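Local atomic coordinates of beta-1,4-mannanase (Aplysia kurodai, PDB entry 3VUP), a protein that probably hydrolyses the beta-1,4-mannosidic linkages of mannans in the digestive fluid of the sea hare, using a TIM-barrel hydrolase domain. Residues A[78-82]-A[135-140]; A[127-133]-A[202-207]. One frame throughout, in Å; residues are numbered along the deposited sequence.

Contact 1: residues A[78-82]-A[135-140]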
loop_
_atom_site.group_PDB
_atom_site.type_symbol
_atom_site.label_atom_id
_atom_site.label_comp_id
_atom_site.label_asym_id
_atom_site.label_seq_id
_atom_site.Cartn_x
_atom_site.Cartn_y
_atom_site.Cartn_z
ATOM N N PHE A 78 -2.984 17.030 17.137
ATOM C CA PHE A 78 -3.052 15.730 17.796
ATOM C C PHE A 78 -4.326 15.028 17.374
ATOM O O PHE A 78 -5.339 15.669 17.113
ATOM C CB PHE A 78 -3.009 15.876 19.316
ATOM C CG PHE A 78 -1.680 16.336 19.833
ATOM C CD1 PHE A 78 -0.750 15.425 20.304
ATOM C CD2 PHE A 78 -1.351 17.680 19.831
ATOM C CE1 PHE A 78 0.478 15.848 20.773
ATOM C CE2 PHE A 78 -0.124 18.109 20.298
ATOM C CZ PHE A 78 0.791 17.191 20.769
ATOM N N VAL A 79 -4.276 13.704 17.300
ATOM C CA VAL A 79 -5.435 12.922 16.896
ATOM C C VAL A 79 -6.354 12.662 18.088
ATOM O O VAL A 79 -5.888 12.283 19.166
ATOM C CB VAL A 79 -4.989 11.606 16.231
ATOM C CG1 VAL A 79 -6.172 10.688 15.980
ATOM C CG2 VAL A 79 -4.251 11.916 14.941
ATOM N N THR A 80 -7.655 12.878 17.889
ATOM C CA THR A 80 -8.638 12.677 18.950
ATOM C C THR A 80 -9.394 11.361 18.856
ATOM O O THR A 80 -9.938 10.886 19.851
ATOM C CB THR A 80 -9.672 13.824 18.999
ATOM O OG1 THR A 80 -10.413 13.867 17.771
ATOM C CG2 THR A 80 -8.978 15.151 19.217
ATOM N N GLY A 81 -9.439 10.783 17.662
ATOM C CA GLY A 81 -10.187 9.559 17.449
ATOM C C GLY A 81 -10.184 9.196 15.980
ATOM O O GLY A 81 -9.610 9.916 15.161
ATOM N N PRO A 82 -10.826 8.077 15.630
ATOM C CA PRO A 82 -10.836 7.611 14.238
ATOM C C PRO A 82 -11.591 8.554 13.300
ATOM O O PRO A 82 -11.275 8.636 12.112
ATOM C CB PRO A 82 -11.535 6.244 14.328
ATOM C CG PRO A 82 -11.377 5.829 15.750
ATOM C CD PRO A 82 -11.448 7.100 16.542
ATOM N N SER A 135 -0.400 9.802 19.430
ATOM C CA SER A 135 -1.841 10.046 19.521
ATOM C C SER A 135 -2.608 9.397 18.369
ATOM O O SER A 135 -3.692 8.859 18.577
ATOM C CB SER A 135 -2.181 11.541 19.668
ATOM O OG SER A 135 -2.032 12.270 18.462
ATOM N N TYR A 136 -2.051 9.428 17.160
ATOM C CA TYR A 136 -2.679 8.711 16.052
ATOM C C TYR A 136 -2.772 7.221 16.368
ATOM O O TYR A 136 -3.820 6.583 16.190
ATOM C CB TYR A 136 -1.927 8.915 14.719
ATOM C CG TYR A 136 -2.476 7.994 13.654
ATOM C CD1 TYR A 136 -3.800 8.110 13.243
ATOM C CD2 TYR A 136 -1.704 6.972 13.103
ATOM C CE1 TYR A 136 -4.340 7.252 12.304
ATOM C CE2 TYR A 136 -2.238 6.111 12.154
ATOM C CZ TYR A 136 -3.555 6.256 11.762
ATOM O OH TYR A 136 -4.075 5.377 10.837
ATOM N N ILE A 137 -1.661 6.665 16.832
ATOM C CA ILE A 137 -1.595 5.246 17.118
ATOM C C ILE A 137 -2.593 4.841 18.200
ATOM O O ILE A 137 -3.345 3.877 18.036
ATOM C CB ILE A 137 -0.164 4.866 17.476
ATOM C CG1 ILE A 137 0.696 4.927 16.206
ATOM C CG2 ILE A 137 -0.117 3.484 18.123
ATOM C CD1 ILE A 137 2.166 4.775 16.448
ATOM N N ASP A 138 -2.629 5.601 19.289
ATOM C CA ASP A 138 -3.463 5.232 20.424
ATOM C C ASP A 138 -4.943 5.553 20.225
ATOM O O ASP A 138 -5.810 4.780 20.625
ATOM C CB ASP A 138 -2.938 5.879 21.705
ATOM C CG ASP A 138 -1.620 5.287 22.154
ATOM O OD1 ASP A 138 -1.284 4.173 21.702
ATOM O OD2 ASP A 138 -0.924 5.927 22.971
ATOM N N LYS A 139 -5.234 6.686 19.597
ATOM C CA LYS A 139 -6.615 7.149 19.486
ATOM C C LYS A 139 -7.337 6.713 18.210
ATOM O O LYS A 139 -8.570 6.738 18.163
ATOM C CB LYS A 139 -6.688 8.673 19.622
ATOM C CG LYS A 139 -6.311 9.194 20.994
ATOM C CD LYS A 139 -7.429 8.936 21.995
ATOM C CE LYS A 139 -7.234 9.718 23.285
ATOM N NZ LYS A 139 -8.509 9.821 24.055
ATOM N N ALA A 140 -6.585 6.347 17.174
ATOM C CA ALA A 140 -7.195 5.976 15.897
ATOM C C ALA A 140 -6.754 4.620 15.361
ATOM O O ALA A 140 -7.591 3.775 15.071
ATOM C CB ALA A 140 -6.988 7.070 14.848
HETATM O O HOH W 1 -9.293 11.966 22.441
#

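Contact 2: residues A[127-133]-A[202-207]. With SO4 (sulfate ion), chain J.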
loop_
_atom_site.group_PDB
_atom_site.type_symbol
_atom_site.label_atom_id
_atom_site.label_comp_id
_atom_site.label_asym_id
_atom_site.label_seq_id
_atom_site.Cartn_x
_atom_site.Cartn_y
_atom_site.Cartn_z
ATOM N N ILE A 127 4.515 12.811 11.065
ATOM C CA ILE A 127 5.832 12.388 10.605
ATOM C C ILE A 127 6.944 13.001 11.458
ATOM O O ILE A 127 7.930 12.335 11.785
ATOM C CB ILE A 127 6.034 12.743 9.119
ATOM C CG1 ILE A 127 5.046 11.948 8.258
ATOM C CG2 ILE A 127 7.465 12.475 8.680
ATOM C CD1 ILE A 127 4.941 12.440 6.825
ATOM N N LYS A 128 6.775 14.264 11.835
ATOM C CA LYS A 128 7.845 14.980 12.515
ATOM C C LYS A 128 7.810 14.913 14.046
ATOM O O LYS A 128 8.862 14.997 14.677
ATOM C CB LYS A 128 7.896 16.439 12.047
ATOM C CG LYS A 128 8.323 16.597 10.598
ATOM C CD LYS A 128 8.414 18.059 10.196
ATOM C CE LYS A 128 8.873 18.194 8.751
ATOM N NZ LYS A 128 8.636 19.558 8.198
ATOM N N ASP A 129 6.619 14.762 14.626
ATOM C CA ASP A 129 6.409 14.900 16.070
ATOM C C ASP A 129 5.980 13.559 16.662
ATOM O O ASP A 129 4.902 13.046 16.356
ATOM C CB ASP A 129 5.347 15.986 16.322
ATOM C CG ASP A 129 5.142 16.313 17.801
ATOM O OD1 ASP A 129 5.003 17.514 18.117
ATOM O OD2 ASP A 129 5.083 15.394 18.644
ATOM N N GLN A 130 6.836 12.993 17.508
ATOM C CA GLN A 130 6.583 11.682 18.105
ATOM C C GLN A 130 5.324 11.645 18.964
ATOM O O GLN A 130 4.626 10.633 19.013
ATOM C CB GLN A 130 7.786 11.228 18.939
ATOM C CG GLN A 130 9.042 10.930 18.137
ATOM C CD GLN A 130 10.135 10.289 18.981
ATOM O OE1 GLN A 130 11.155 9.837 18.462
ATOM N NE2 GLN A 130 9.921 10.245 20.290
ATOM N N HIS A 131 5.029 12.741 19.648
ATOM C CA HIS A 131 3.839 12.776 20.486
ATOM C C HIS A 131 2.565 12.787 19.659
ATOM O O HIS A 131 1.578 12.138 20.013
ATOM C CB HIS A 131 3.890 13.963 21.443
ATOM C CG HIS A 131 5.087 13.945 22.342
ATOM N ND1 HIS A 131 5.265 12.994 23.323
ATOM C CD2 HIS A 131 6.178 14.745 22.392
ATOM C CE1 HIS A 131 6.406 13.218 23.949
ATOM N NE2 HIS A 131 6.982 14.271 23.399
ATOM N N LYS A 132 2.588 13.520 18.552
ATOM C CA LYS A 132 1.448 13.516 17.648
ATOM C C LYS A 132 1.246 12.128 17.031
ATOM O O LYS A 132 0.123 11.619 16.986
ATOM C CB LYS A 132 1.580 14.617 16.595
ATOM C CG LYS A 132 1.532 16.013 17.209
ATOM C CD LYS A 132 1.646 17.112 16.172
ATOM C CE LYS A 132 1.592 18.483 16.831
ATOM N NZ LYS A 132 1.642 19.581 15.828
ATOM N N LEU A 133 2.329 11.510 16.577
ATOM C CA LEU A 133 2.243 10.159 16.049
ATOM C C LEU A 133 1.664 9.186 17.078
ATOM O O LEU A 133 0.801 8.364 16.746
ATOM C CB LEU A 133 3.615 9.684 15.584
ATOM C CG LEU A 133 3.659 8.265 15.021
ATOM C CD1 LEU A 133 2.656 8.091 13.877
ATOM C CD2 LEU A 133 5.065 7.953 14.555
ATOM N N ARG A 202 10.681 5.992 11.355
ATOM C CA ARG A 202 10.032 5.904 12.653
ATOM C C ARG A 202 8.518 5.834 12.468
ATOM O O ARG A 202 7.842 5.015 13.086
ATOM C CB ARG A 202 10.397 7.094 13.537
ATOM C CG ARG A 202 9.611 7.115 14.836
ATOM C CD ARG A 202 9.924 8.336 15.693
ATOM N NE ARG A 202 9.495 9.584 15.069
ATOM C CZ ARG A 202 10.327 10.494 14.577
ATOM N NH1 ARG A 202 11.639 10.298 14.628
ATOM N NH2 ARG A 202 9.845 11.600 14.029
ATOM N N PHE A 203 7.995 6.708 11.617
ATOM C CA PHE A 203 6.569 6.772 11.298
ATOM C C PHE A 203 6.058 5.406 10.852
ATOM O O PHE A 203 5.017 4.938 11.321
ATOM C CB PHE A 203 6.405 7.848 10.214
ATOM C CG PHE A 203 5.012 8.020 9.653
ATOM C CD1 PHE A 203 4.051 8.768 10.320
ATOM C CD2 PHE A 203 4.713 7.539 8.390
ATOM C CE1 PHE A 203 2.794 8.975 9.759
ATOM C CE2 PHE A 203 3.465 7.736 7.829
ATOM C CZ PHE A 203 2.506 8.455 8.507
ATOM N N LEU A 204 6.809 4.763 9.966
ATOM C CA LEU A 204 6.438 3.446 9.472
ATOM C C LEU A 204 6.613 2.349 10.530
ATOM O O LEU A 204 5.716 1.532 10.742
ATOM C CB LEU A 204 7.224 3.126 8.199
ATOM C CG LEU A 204 6.981 4.068 7.008
ATOM C CD1 LEU A 204 8.000 3.817 5.904
ATOM C CD2 LEU A 204 5.569 3.923 6.466
ATOM N N ASN A 205 7.757 2.343 11.204
ATOM C CA ASN A 205 8.038 1.338 12.230
ATOM C C ASN A 205 6.986 1.353 13.329
ATOM O O ASN A 205 6.484 0.303 13.732
ATOM C CB ASN A 205 9.436 1.582 12.813
ATOM C CG ASN A 205 9.776 0.666 13.983
ATOM O OD1 ASN A 205 9.888 1.112 15.125
ATOM N ND2 ASN A 205 9.964 -0.616 13.702
ATOM N N TRP A 206 6.647 2.539 13.829
ATOM C CA TRP A 206 5.709 2.601 14.947
ATOM C C TRP A 206 4.320 2.124 14.540
ATOM O O TRP A 206 3.645 1.436 15.303
ATOM C CB TRP A 206 5.644 4.006 15.542
ATOM C CG TRP A 206 6.854 4.391 16.353
ATOM C CD1 TRP A 206 8.074 3.760 16.393
ATOM C CD2 TRP A 206 6.949 5.497 17.258
ATOM N NE1 TRP A 206 8.915 4.415 17.262
ATOM C CE2 TRP A 206 8.252 5.486 17.803
ATOM C CE3 TRP A 206 6.061 6.503 17.652
ATOM C CZ2 TRP A 206 8.684 6.442 18.723
ATOM C CZ3 TRP A 206 6.493 7.448 18.560
ATOM C CH2 TRP A 206 7.792 7.410 19.090
ATOM N N GLN A 207 3.887 2.476 13.335
ATOM C CA GLN A 207 2.572 2.028 12.899
ATOM C C GLN A 207 2.537 0.525 12.639
ATOM O O GLN A 207 1.584 -0.153 13.020
ATOM C CB GLN A 207 2.099 2.818 11.684
ATOM C CG GLN A 207 1.818 4.280 11.979
ATOM C CD GLN A 207 1.411 5.020 10.728
ATOM O OE1 GLN A 207 0.231 5.097 10.400
ATOM N NE2 GLN A 207 2.390 5.537 9.999
HETATM S S SO4 J . 9.945 16.142 22.935
HETATM O O1 SO4 J . 9.601 15.194 23.994
HETATM O O2 SO4 J . 9.372 15.686 21.671
HETATM O O3 SO4 J . 9.409 17.460 23.269
HETATM O O4 SO4 J . 11.397 16.218 22.804
HETATM O O HOH W 2 7.338 9.799 12.890
HETATM O O HOH W 3 6.820 11.106 14.636
#

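Contact 1: residues A[78-82]-A[135-140]
A short strand-like segment from the loop after barrel strand 58-65 lies along helix 130-147, running nearly parallel to it: the axes of 79-81 and 135-140 approach to 6.9 Å at an angle of 8°. V79 fills the interface. Its CB meets Y136 CA at 3.7 Å, its CG2 lies 3.8 Å from Y136 CB, and its CG1 reaches A140 CB at 3.9 Å. One direct hydrogen bond pins the backbone, V79 N to S135 OG at 2.9 Å; the same hydroxyl also bonds to K132 O one helical turn back. Further along, G81 CA makes a CA-H...O contact of 3.3 Å with K139 O, and P82 CD lies equally near that oxygen. Water 1 joins T80 O (2.9 Å) to K139 NZ (2.8 Å). Backbone hydrogen bonds of T80 and G81 with A72 make a small antiparallel hairpin, 72-73 with 79-81, against which helix 130-147 packs; it is inserted in the beta-alpha loop between barrel strand 58-65 and helix 88-101 of the TIM barrel.

Contact 2: residues A[127-133]-A[202-207]
The arginine R202 reaches from helix 197-214 to the break between two successive helices, 122-128 and 130-147, in the outer layer of the TIM barrel. Its NH2 lies 3.0 Å from I127 O, and the guanidinium carries Q130 CG over one face; the salt-bridge partner of NH2 is D199. Water 3 accepts from R202 NE at 3.1 Å and donates weakly to I127 O at 3.3 Å, bridging helix 197-214 to the end of helix 122-128. At the break, D129 is the N-cap of the second helix: its OD2 accepts from K132 N at 3.1 Å and, weakly, from H131 N at 2.8 Å. Next to these polar groups the packing is apolar. L133 is a knob in a hole formed by R202, F203, W206 and Q207, with CD2 3.6 Å from W206 CE3 and CD1 3.9 Å from F203 CD1. W206 NE1 is hydrogen-bonded to G249 O, while the Q207 amide reaches W111 on a barrel strand. I127 covers the F203 ring in a CH-pi contact, its CG1 4.0 Å from the ring centroid and 13° off the normal.

From the N terminus, the chain leaves barrel strand 58-65, forms the hairpin containing 78-82, then passes through helix 88-101, strand 105-112 and helix 122-128. Contact 2 opens at 127-133 before 135-140 closes the loop of contact 1 across 52 intervening residues. The chain continues through strand 157-161 to helix 197-214, where 202-207 closes contact 2 across 68 intervening residues. The two loops therefore cross rather than nest. Helix 130-147 serves both, meeting the hairpin and helix 197-214. The contacts touch directly: I137 CD1 packs on W206 CB at 3.7 Å, and F78 CE1 on K132 CG at 3.7 Å.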